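Putative L-alanine-DL-glutamate epimerase (Burkholderia xenovorans LB400, PDB 3SN4) probably acts as a racemase or epimerase of the mandelate racemase/muconate lactonizing enzyme family and binds magnesium together with 2-oxoglutarate. Local coordinates at residues 164-169 with 218-223; 245-250 with 267-272. All blocks are in the same frame, centred on the assembly; numbering follows the deposited sequence.

Both contacts sit at the C-terminal ends of neighbouring parallel strands in the barrel domain of this enolase-superfamily fold, and they meet on one magnesium ion. Interaction 1 supplies Asp219 as a ligand, interaction 2 supplies Glu245 and Glu269, and 2-oxoglutarate completes the site with O2 and O5, joined by a water within hydrogen-bonding reach of both Asp219 and Asp247. The centres of the two contacts are about 15 Å apart, but segments 218-223 and 245-250 run side by side: Leu218 O lies 2.7 Å from Glu245 N, and Leu220 N lies 2.8 Å from Glu245 O. The Phe222 ring packs on Asp247 and Tyr249, linking the ligand-side turn of 218-223 to the sodium site of interaction 2.

Interaction 1 of 2, residues 164-169 with 218-223; sequences TNIFIH and LDLNFN. With MG (magnesium ion), chain B; AKG (2-oxoglutaric acid), chain C.
Two adjacent parallel strands of the enolase-superfamily barrel, 161-168 and 215-219, part here at the edge of the active site, with Thr164 and Leu218 paired across the sheet. Asp219 N donates to Thr164 O (3.0 Å), nearly straight at 167°. One residue on, Asn165 CA makes a CA-H...O contact with Asp219 O. Beyond it the amides of Asn165 and Asn221 lie nearly coplanar, 7° apart, and Asn165 ND2 gives a bent bond to Asn221 OD1 (3.2 Å). The same ND2 also donates to a water within hydrogen-bonding reach of Asp219 OD2 and 2-oxoglutarate O3, while Thr128 engages Asn165 OD1 and so fixes which way the amide faces. CG of Asp219 stands anti to the backbone N (chi1 -165°), which carries OD2 to the magnesium ion at 2.1 Å. Its OD1 takes the backbone N of Asn221 in an Asx turn (2.8 Å), holding the carboxylate while the chain bends into a type II' turn over Leu220-Asn223. On the other side Ile166 CD1 meets Leu220 CD2 at 3.7 Å, the two side chains crossing at about a right angle. Toward the ligand, Asn221 ND2 makes a weak hydrogen bond to 2-oxoglutarate O5 (2.7 Å).

Interaction 2 of 2, residues 245-250 with 267-272; sequences EIDSYS and SCETLF. With MG (magnesium ion), chain B; NA (sodium ion), chain E; AKG (2-oxoglutaric acid), chain C.
The end of barrel strand 243-245 and the loop after strand 265-267 each supply a carboxylate to the magnesium site of this enolase-superfamily domain. Glu245 OE1 and Glu269 OE2 bind the ion at 2.1 and 2.2 Å, their carboxylate planes 77° apart; the metal lets the two oxygens sit close without a hydrogen bond between them. Glu245 OE2 is taken up by a salt bridge to Lys163 and a hydrogen bond from Trp243. Glu269 CG lies between its own backbone N and carbonyl carbon (chi1 79°), and from there the extended chain reaches the metal.

Asp247 stays off the ion and acts through water. Its OD1 accepts from two waters, one of which also takes the backbone N of Thr270, the other that of Glu269. A magnesium-bound water and another that is also near Glu269 OE1 (2.7 Å) lie within hydrogen-bonding reach of its OD2. The second of these spans two like charges, Asp247 OD2 and Glu269 OE1 being 3.6 Å apart, and would probably soften their repulsion. Nearer the strands, Ser267 OG donates to Ile246 O in its carbonyl plane (2.5 Å) and accepts from a water that in turn receives Ser248 N. Ser248 OG accepts from Ser250 N, an ST turn ahead of helix 251-259.

At the far end Thr270 OG1 donates to Tyr249 OH over a long 3.3 Å. A sodium ion, also bound by Pro78 O of a second subunit, is held by Thr270 O at 2.8 Å and by Tyr249 OH at 2.9 Å.

Interaction 1 of 2, residues 164-169 with 218-223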
ATOM      1  N   THR A 164     -19.507  12.730 -29.588  1.00 24.70           N
ATOM      2  CA  THR A 164     -18.645  13.482 -30.492  1.00 25.37           C
ATOM      3  C   THR A 164     -17.192  13.333 -30.079  1.00 25.02           C
ATOM      4  O   THR A 164     -16.877  12.697 -29.057  1.00 24.73           O
ATOM      5  CB  THR A 164     -19.037  14.960 -30.505  1.00 25.90           C
ATOM      6  OG1 THR A 164     -18.388  15.631 -31.599  1.00 27.58           O
ATOM      7  CG2 THR A 164     -18.706  15.627 -29.169  1.00 26.63           C
ATOM      8  N   ASN A 165     -16.311  13.896 -30.892  1.00 25.97           N
ATOM      9  CA  ASN A 165     -14.861  13.833 -30.674  1.00 25.19           C
ATOM     10  C   ASN A 165     -14.290  15.259 -30.626  1.00 25.61           C
ATOM     11  O   ASN A 165     -14.986  16.146 -30.180  1.00 25.97           O
ATOM     12  CB  ASN A 165     -14.205  12.965 -31.744  1.00 25.38           C
ATOM     13  CG  ASN A 165     -14.796  11.589 -31.794  1.00 25.84           C
ATOM     14  OD1 ASN A 165     -15.878  11.387 -32.365  1.00 27.96           O
ATOM     15  ND2 ASN A 165     -14.091  10.615 -31.215  1.00 25.06           N
ATOM     16  N   ILE A 166     -13.037  15.474 -31.033  1.00 25.66           N
ATOM     17  CA  ILE A 166     -12.401  16.782 -30.929  1.00 26.41           C
ATOM     18  C   ILE A 166     -12.223  17.350 -32.329  1.00 28.43           C
ATOM     19  O   ILE A 166     -11.709  16.652 -33.216  1.00 28.13           O
ATOM     20  CB  ILE A 166     -11.008  16.707 -30.225  1.00 25.88           C
ATOM     21  CG1 ILE A 166     -11.050  15.838 -28.947  1.00 25.29           C
ATOM     22  CG2 ILE A 166     -10.514  18.101 -29.883  1.00 26.26           C
ATOM     23  CD1 ILE A 166      -9.646  15.347 -28.453  1.00 25.00           C
ATOM     24  N   PHE A 167     -12.634  18.610 -32.505  1.00 30.35           N
ATOM     25  CA  PHE A 167     -12.618  19.305 -33.806  1.00 33.36           C
ATOM     26  C   PHE A 167     -12.108  20.721 -33.679  1.00 35.52           C
ATOM     27  O   PHE A 167     -12.369  21.386 -32.675  1.00 35.70           O
ATOM     28  CB  PHE A 167     -14.023  19.330 -34.425  1.00 33.69           C
ATOM     29  CG  PHE A 167     -14.551  17.963 -34.690  1.00 32.99           C
ATOM     30  CD1 PHE A 167     -14.192  17.293 -35.834  1.00 33.72           C
ATOM     31  CD2 PHE A 167     -15.342  17.323 -33.766  1.00 33.22           C
ATOM     32  CE1 PHE A 167     -14.640  16.019 -36.063  1.00 33.56           C
ATOM     33  CE2 PHE A 167     -15.780  16.049 -33.987  1.00 32.33           C
ATOM     34  CZ  PHE A 167     -15.419  15.396 -35.126  1.00 32.10           C
ATOM     35  N   ILE A 168     -11.381  21.169 -34.703  1.00 37.64           N
ATOM     36  CA  ILE A 168     -10.921  22.551 -34.810  1.00 40.21           C
ATOM     37  C   ILE A 168     -11.809  23.304 -35.804  1.00 42.55           C
ATOM     38  O   ILE A 168     -11.860  22.932 -36.977  1.00 42.76           O
ATOM     39  CB  ILE A 168      -9.457  22.620 -35.309  1.00 40.47           C
ATOM     40  CG1 ILE A 168      -8.540  21.728 -34.440  1.00 40.09           C
ATOM     41  CG2 ILE A 168      -8.984  24.091 -35.414  1.00 41.61           C
ATOM     42  CD1 ILE A 168      -8.738  21.845 -32.900  1.00 39.67           C
ATOM     43  N   HIS A 169     -12.479  24.359 -35.326  1.00 44.68           N
ATOM     44  CA  HIS A 169     -13.456  25.138 -36.113  1.00 47.79           C
ATOM     45  C   HIS A 169     -12.887  26.432 -36.699  1.00 49.93           C
ATOM     46  O   HIS A 169     -13.319  26.853 -37.766  1.00 51.39           O
ATOM     47  CB  HIS A 169     -14.696  25.477 -35.252  1.00 47.85           C
ATOM     48  CG  HIS A 169     -15.523  24.276 -34.892  1.00 48.89           C
ATOM     49  ND1 HIS A 169     -16.583  23.839 -35.667  1.00 50.87           N
ATOM     50  CD2 HIS A 169     -15.425  23.400 -33.858  1.00 48.25           C
ATOM     51  CE1 HIS A 169     -17.104  22.753 -35.117  1.00 50.80           C
ATOM     52  NE2 HIS A 169     -16.419  22.465 -34.021  1.00 48.12           N
ATOM     53  N   LEU A 218     -18.467  12.571 -24.739  1.00 21.44           N
ATOM     54  CA  LEU A 218     -17.270  13.099 -25.381  1.00 22.03           C
ATOM     55  C   LEU A 218     -16.189  12.029 -25.365  1.00 21.83           C
ATOM     56  O   LEU A 218     -15.870  11.474 -24.303  1.00 21.95           O
ATOM     57  CB  LEU A 218     -16.797  14.357 -24.665  1.00 22.75           C
ATOM     58  CG  LEU A 218     -15.539  15.094 -25.150  1.00 22.82           C
ATOM     59  CD1 LEU A 218     -15.651  15.628 -26.599  1.00 21.47           C
ATOM     60  CD2 LEU A 218     -15.230  16.208 -24.176  1.00 23.85           C
ATOM     61  N   ASP A 219     -15.626  11.748 -26.544  1.00 21.25           N
ATOM     62  CA  ASP A 219     -14.508  10.807 -26.671  1.00 21.22           C
ATOM     63  C   ASP A 219     -13.252  11.575 -27.020  1.00 21.36           C
ATOM     64  O   ASP A 219     -13.203  12.282 -28.036  1.00 22.62           O
ATOM     65  CB  ASP A 219     -14.820   9.744 -27.716  1.00 21.42           C
ATOM     66  CG  ASP A 219     -13.894   8.528 -27.651  1.00 22.87           C
ATOM     67  OD1 ASP A 219     -12.799   8.566 -27.030  1.00 21.65           O
ATOM     68  OD2 ASP A 219     -14.270   7.510 -28.272  1.00 23.40           O
ATOM     69  N   LEU A 220     -12.250  11.443 -26.145  1.00 20.87           N
ATOM     70  CA  LEU A 220     -10.928  12.048 -26.320  1.00 21.47           C
ATOM     71  C   LEU A 220      -9.870  11.034 -26.777  1.00 21.17           C
ATOM     72  O   LEU A 220      -8.720  11.409 -27.040  1.00 21.91           O
ATOM     73  CB  LEU A 220     -10.506  12.719 -25.006  1.00 21.84           C
ATOM     74  CG  LEU A 220     -11.511  13.753 -24.420  1.00 21.02           C
ATOM     75  CD1 LEU A 220     -11.053  14.206 -22.994  1.00 20.11           C
ATOM     76  CD2 LEU A 220     -11.668  14.936 -25.362  1.00 19.10           C
ATOM     77  N   ASN A 221     -10.268   9.771 -26.910  1.00 21.32           N
ATOM     78  CA  ASN A 221      -9.422   8.686 -27.451  1.00 21.75           C
ATOM     79  C   ASN A 221      -8.033   8.734 -26.780  1.00 21.24           C
ATOM     80  O   ASN A 221      -7.970   8.891 -25.559  1.00 20.30           O
ATOM     81  CB  ASN A 221      -9.340   8.749 -28.978  1.00 22.40           C
ATOM     82  CG  ASN A 221     -10.678   8.579 -29.654  1.00 24.77           C
ATOM     83  OD1 ASN A 221     -11.314   9.556 -30.036  1.00 27.53           O
ATOM     84  ND2 ASN A 221     -11.108   7.332 -29.814  1.00 24.93           N
ATOM     85  N   PHE A 222      -6.950   8.620 -27.552  1.00 21.71           N
ATOM     86  CA  PHE A 222      -5.584   8.695 -27.021  1.00 21.17           C
ATOM     87  C   PHE A 222      -4.959  10.084 -27.301  1.00 21.63           C
ATOM     88  O   PHE A 222      -3.724  10.196 -27.463  1.00 21.60           O
ATOM     89  CB  PHE A 222      -4.672   7.648 -27.687  1.00 21.49           C
ATOM     90  CG  PHE A 222      -4.972   6.201 -27.343  1.00 21.59           C
ATOM     91  CD1 PHE A 222      -4.291   5.565 -26.289  1.00 24.49           C
ATOM     92  CD2 PHE A 222      -5.827   5.442 -28.139  1.00 22.26           C
ATOM     93  CE1 PHE A 222      -4.506   4.201 -25.993  1.00 23.45           C
ATOM     94  CE2 PHE A 222      -6.059   4.087 -27.859  1.00 22.39           C
ATOM     95  CZ  PHE A 222      -5.375   3.452 -26.784  1.00 22.74           C
ATOM     96  N   ASN A 223      -5.769  11.145 -27.319  1.00 20.71           N
ATOM     97  CA  ASN A 223      -5.290  12.433 -27.863  1.00 21.57           C
ATOM     98  C   ASN A 223      -4.610  13.401 -26.913  1.00 21.69           C
ATOM     99  O   ASN A 223      -4.310  14.543 -27.289  1.00 21.54           O
ATOM    100  CB  ASN A 223      -6.437  13.111 -28.610  1.00 22.18           C
ATOM    101  CG  ASN A 223      -6.799  12.372 -29.896  1.00 23.32           C
ATOM    102  OD1 ASN A 223      -5.918  11.936 -30.659  1.00 23.49           O
ATOM    103  ND2 ASN A 223      -8.086  12.233 -30.146  1.00 23.16           N
TER
HETATM  104 MG    MG B 408     -13.725   5.489 -27.975  1.00 29.52          MG
HETATM  105  C1  AKG C 500     -15.207   4.633 -30.335  1.00 31.43           C
HETATM  106  O1  AKG C 500     -16.023   4.128 -31.159  1.00 30.97           O
HETATM  107  O2  AKG C 500     -15.579   4.934 -29.157  1.00 29.72           O
HETATM  108  C2  AKG C 500     -13.785   4.852 -30.719  1.00 33.08           C
HETATM  109  O5  AKG C 500     -13.032   5.486 -29.985  1.00 30.00           O
HETATM  110  C3  AKG C 500     -13.155   4.259 -31.957  1.00 35.08           C
HETATM  111  C4  AKG C 500     -13.051   5.116 -33.232  1.00 38.52           C
HETATM  112  C5  AKG C 500     -12.429   6.503 -33.213  1.00 40.09           C
HETATM  113  O3  AKG C 500     -13.119   7.433 -32.732  1.00 42.68           O
HETATM  114  O4  AKG C 500     -11.288   6.684 -33.733  1.00 37.52           O
HETATM  115  O   HOH W   1     -15.145   7.935 -30.760  1.00 29.24           O
HETATM  116  O   HOH W   2     -11.986   6.012 -27.043  1.00 25.48           O

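Interaction 2 of 2, residues 245-250 with 267-272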
ATOM      1  N   GLU A 245     -14.599   9.927 -22.433  1.00 19.64           N
ATOM      2  CA  GLU A 245     -13.942   8.698 -22.784  1.00 19.92           C
ATOM      3  C   GLU A 245     -12.491   9.001 -23.051  1.00 20.25           C
ATOM      4  O   GLU A 245     -12.158   9.910 -23.824  1.00 20.59           O
ATOM      5  CB  GLU A 245     -14.619   8.133 -24.017  1.00 21.14           C
ATOM      6  CG  GLU A 245     -14.315   6.684 -24.381  1.00 21.72           C
ATOM      7  CD  GLU A 245     -15.294   6.178 -25.454  1.00 23.80           C
ATOM      8  OE1 GLU A 245     -14.905   5.317 -26.242  1.00 26.37           O
ATOM      9  OE2 GLU A 245     -16.449   6.657 -25.522  1.00 27.55           O
ATOM     10  N   ILE A 246     -11.621   8.236 -22.403  1.00 20.22           N
ATOM     11  CA  ILE A 246     -10.176   8.489 -22.435  1.00 20.74           C
ATOM     12  C   ILE A 246      -9.500   7.132 -22.510  1.00 21.06           C
ATOM     13  O   ILE A 246      -9.672   6.292 -21.620  1.00 21.64           O
ATOM     14  CB  ILE A 246      -9.713   9.219 -21.169  1.00 21.25           C
ATOM     15  CG1 ILE A 246     -10.275  10.647 -21.121  1.00 21.94           C
ATOM     16  CG2 ILE A 246      -8.157   9.284 -21.071  1.00 20.77           C
ATOM     17  CD1 ILE A 246     -10.075  11.346 -19.759  1.00 23.50           C
ATOM     18  N   ASP A 247      -8.734   6.903 -23.560  1.00 21.99           N
ATOM     19  CA  ASP A 247      -7.912   5.708 -23.631  1.00 22.25           C
ATOM     20  C   ASP A 247      -6.495   5.963 -23.143  1.00 22.53           C
ATOM     21  O   ASP A 247      -5.883   6.984 -23.492  1.00 24.11           O
ATOM     22  CB  ASP A 247      -7.876   5.175 -25.041  1.00 22.49           C
ATOM     23  CG  ASP A 247      -9.236   4.800 -25.541  1.00 24.85           C
ATOM     24  OD1 ASP A 247      -9.930   3.981 -24.884  1.00 26.71           O
ATOM     25  OD2 ASP A 247      -9.592   5.339 -26.598  1.00 27.72           O
ATOM     26  N   SER A 248      -5.971   5.023 -22.367  1.00 22.37           N
ATOM     27  CA  SER A 248      -4.694   5.193 -21.680  1.00 22.52           C
ATOM     28  C   SER A 248      -4.111   3.854 -21.364  1.00 22.41           C
ATOM     29  O   SER A 248      -4.848   2.928 -20.987  1.00 22.76           O
ATOM     30  CB  SER A 248      -4.865   5.964 -20.357  1.00 23.64           C
ATOM     31  OG  SER A 248      -3.605   6.056 -19.692  1.00 24.10           O
ATOM     32  N   TYR A 249      -2.796   3.743 -21.511  1.00 22.30           N
ATOM     33  CA  TYR A 249      -2.061   2.569 -21.037  1.00 22.54           C
ATOM     34  C   TYR A 249      -1.397   2.826 -19.701  1.00 23.06           C
ATOM     35  O   TYR A 249      -0.479   2.099 -19.302  1.00 22.94           O
ATOM     36  CB  TYR A 249      -1.073   2.112 -22.075  1.00 22.84           C
ATOM     37  CG  TYR A 249      -1.762   1.634 -23.324  1.00 22.92           C
ATOM     38  CD1 TYR A 249      -2.778   0.679 -23.252  1.00 22.54           C
ATOM     39  CD2 TYR A 249      -1.431   2.150 -24.566  1.00 23.49           C
ATOM     40  CE1 TYR A 249      -3.424   0.241 -24.403  1.00 23.76           C
ATOM     41  CE2 TYR A 249      -2.067   1.701 -25.733  1.00 22.35           C
ATOM     42  CZ  TYR A 249      -3.065   0.766 -25.640  1.00 22.51           C
ATOM     43  OH  TYR A 249      -3.684   0.314 -26.792  1.00 22.53           O
ATOM     44  N   SER A 250      -1.910   3.844 -19.009  1.00 23.33           N
ATOM     45  CA  SER A 250      -1.452   4.203 -17.669  1.00 23.72           C
ATOM     46  C   SER A 250      -2.647   4.203 -16.708  1.00 23.41           C
ATOM     47  O   SER A 250      -3.353   5.203 -16.576  1.00 24.27           O
ATOM     48  CB  SER A 250      -0.774   5.562 -17.660  1.00 24.59           C
ATOM     49  OG  SER A 250      -0.362   5.892 -16.330  1.00 24.84           O
ATOM     50  N   SER A 267     -13.362   4.151 -20.329  1.00 18.63           N
ATOM     51  CA  SER A 267     -12.119   3.751 -21.001  1.00 19.07           C
ATOM     52  C   SER A 267     -12.178   2.254 -21.261  1.00 18.74           C
ATOM     53  O   SER A 267     -13.207   1.630 -21.024  1.00 18.39           O
ATOM     54  CB  SER A 267     -10.891   4.072 -20.118  1.00 19.61           C
ATOM     55  OG  SER A 267      -9.647   3.910 -20.818  1.00 19.30           O
ATOM     56  N   CYS A 268     -11.048   1.719 -21.741  1.00 19.08           N
ATOM     57  CA  CYS A 268     -10.758   0.283 -21.869  1.00 18.75           C
ATOM     58  C   CYS A 268     -11.088  -0.382 -23.211  1.00 18.70           C
ATOM     59  O   CYS A 268     -10.913  -1.589 -23.321  1.00 18.66           O
ATOM     60  CB  CYS A 268     -11.416  -0.527 -20.780  1.00 18.81           C
ATOM     61  SG  CYS A 268     -11.126   0.098 -19.088  1.00 22.06           S
ATOM     62  N   GLU A 269     -11.549   0.374 -24.204  1.00 18.50           N
ATOM     63  CA  GLU A 269     -12.017  -0.213 -25.467  1.00 19.41           C
ATOM     64  C   GLU A 269     -10.947  -1.003 -26.201  1.00 19.22           C
ATOM     65  O   GLU A 269     -11.253  -1.823 -27.081  1.00 19.44           O
ATOM     66  CB  GLU A 269     -12.609   0.859 -26.407  1.00 20.55           C
ATOM     67  CG  GLU A 269     -11.587   1.705 -27.164  1.00 22.71           C
ATOM     68  CD  GLU A 269     -12.192   2.887 -27.924  1.00 26.85           C
ATOM     69  OE1 GLU A 269     -11.540   3.340 -28.896  1.00 29.18           O
ATOM     70  OE2 GLU A 269     -13.296   3.374 -27.566  1.00 25.52           O
ATOM     71  N   THR A 270      -9.683  -0.724 -25.904  1.00 19.14           N
ATOM     72  CA  THR A 270      -8.600  -1.399 -26.605  1.00 19.71           C
ATOM     73  C   THR A 270      -8.001  -2.535 -25.807  1.00 19.68           C
ATOM     74  O   THR A 270      -7.009  -3.100 -26.235  1.00 20.83           O
ATOM     75  CB  THR A 270      -7.448  -0.400 -27.029  1.00 19.38           C
ATOM     76  OG1 THR A 270      -6.805   0.136 -25.871  1.00 21.82           O
ATOM     77  CG2 THR A 270      -7.990   0.730 -27.907  1.00 20.87           C
ATOM     78  N   LEU A 271      -8.584  -2.893 -24.670  1.00 19.32           N
ATOM     79  CA  LEU A 271      -7.963  -3.852 -23.783  1.00 18.74           C
ATOM     80  C   LEU A 271      -8.475  -5.264 -23.994  1.00 19.15           C
ATOM     81  O   LEU A 271      -9.642  -5.464 -24.382  1.00 17.68           O
ATOM     82  CB  LEU A 271      -8.217  -3.451 -22.342  1.00 18.90           C
ATOM     83  CG  LEU A 271      -7.712  -2.094 -21.895  1.00 19.32           C
ATOM     84  CD1 LEU A 271      -7.936  -1.977 -20.379  1.00 16.87           C
ATOM     85  CD2 LEU A 271      -6.249  -1.906 -22.251  1.00 17.44           C
ATOM     86  N   PHE A 272      -7.612  -6.231 -23.678  1.00 19.45           N
ATOM     87  CA  PHE A 272      -7.901  -7.670 -23.849  1.00 19.91           C
ATOM     88  C   PHE A 272      -7.853  -8.486 -22.560  1.00 20.47           C
ATOM     89  O   PHE A 272      -6.811  -8.574 -21.909  1.00 21.26           O
ATOM     90  CB  PHE A 272      -6.884  -8.306 -24.805  1.00 20.79           C
ATOM     91  CG  PHE A 272      -6.921  -7.758 -26.214  1.00 20.47           C
ATOM     92  CD1 PHE A 272      -7.640  -8.405 -27.202  1.00 23.08           C
ATOM     93  CD2 PHE A 272      -6.203  -6.611 -26.551  1.00 21.33           C
ATOM     94  CE1 PHE A 272      -7.650  -7.901 -28.482  1.00 22.14           C
ATOM     95  CE2 PHE A 272      -6.234  -6.109 -27.829  1.00 22.36           C
ATOM     96  CZ  PHE A 272      -6.950  -6.763 -28.787  1.00 22.63           C
TER
HETATM   97 MG    MG B 408     -13.725   5.489 -27.975  1.00 29.52          MG
HETATM   98 NA    NA E 504      -4.349  -2.485 -26.543  1.00 31.47          NA
HETATM   99  C1  AKG C 500     -15.207   4.633 -30.335  1.00 31.43           C
HETATM  100  O1  AKG C 500     -16.023   4.128 -31.159  1.00 30.97           O
HETATM  101  O2  AKG C 500     -15.579   4.934 -29.157  1.00 29.72           O
HETATM  102  C2  AKG C 500     -13.785   4.852 -30.719  1.00 33.08           C
HETATM  103  O5  AKG C 500     -13.032   5.486 -29.985  1.00 30.00           O
HETATM  104  C3  AKG C 500     -13.155   4.259 -31.957  1.00 35.08           C
HETATM  105  C4  AKG C 500     -13.051   5.116 -33.232  1.00 38.52           C
HETATM  106  C5  AKG C 500     -12.429   6.503 -33.213  1.00 40.09           C
HETATM  107  O3  AKG C 500     -13.119   7.433 -32.732  1.00 42.68           O
HETATM  108  O4  AKG C 500     -11.288   6.684 -33.733  1.00 37.52           O
HETATM  109  O   HOH W   3      -8.579   1.587 -24.093  1.00 21.06           O
HETATM  110  O   HOH W   4     -12.351   3.441 -24.346  1.00 25.38           O
HETATM  111  O   HOH W   5      -9.509   5.060 -29.072  1.00 30.22           O
HETATM  112  O   HOH W   2     -11.986   6.012 -27.043  1.00 25.48           O
HETATM  113  O   HOH W   6      -7.515   2.398 -21.599  1.00 21.10           O
HETATM  114  O   HOH W   7      -3.049  -4.272 -27.675  1.00 24.65           O
HETATM  115  O   HOH W   8      -3.460  -3.405 -24.308  1.00 36.05           O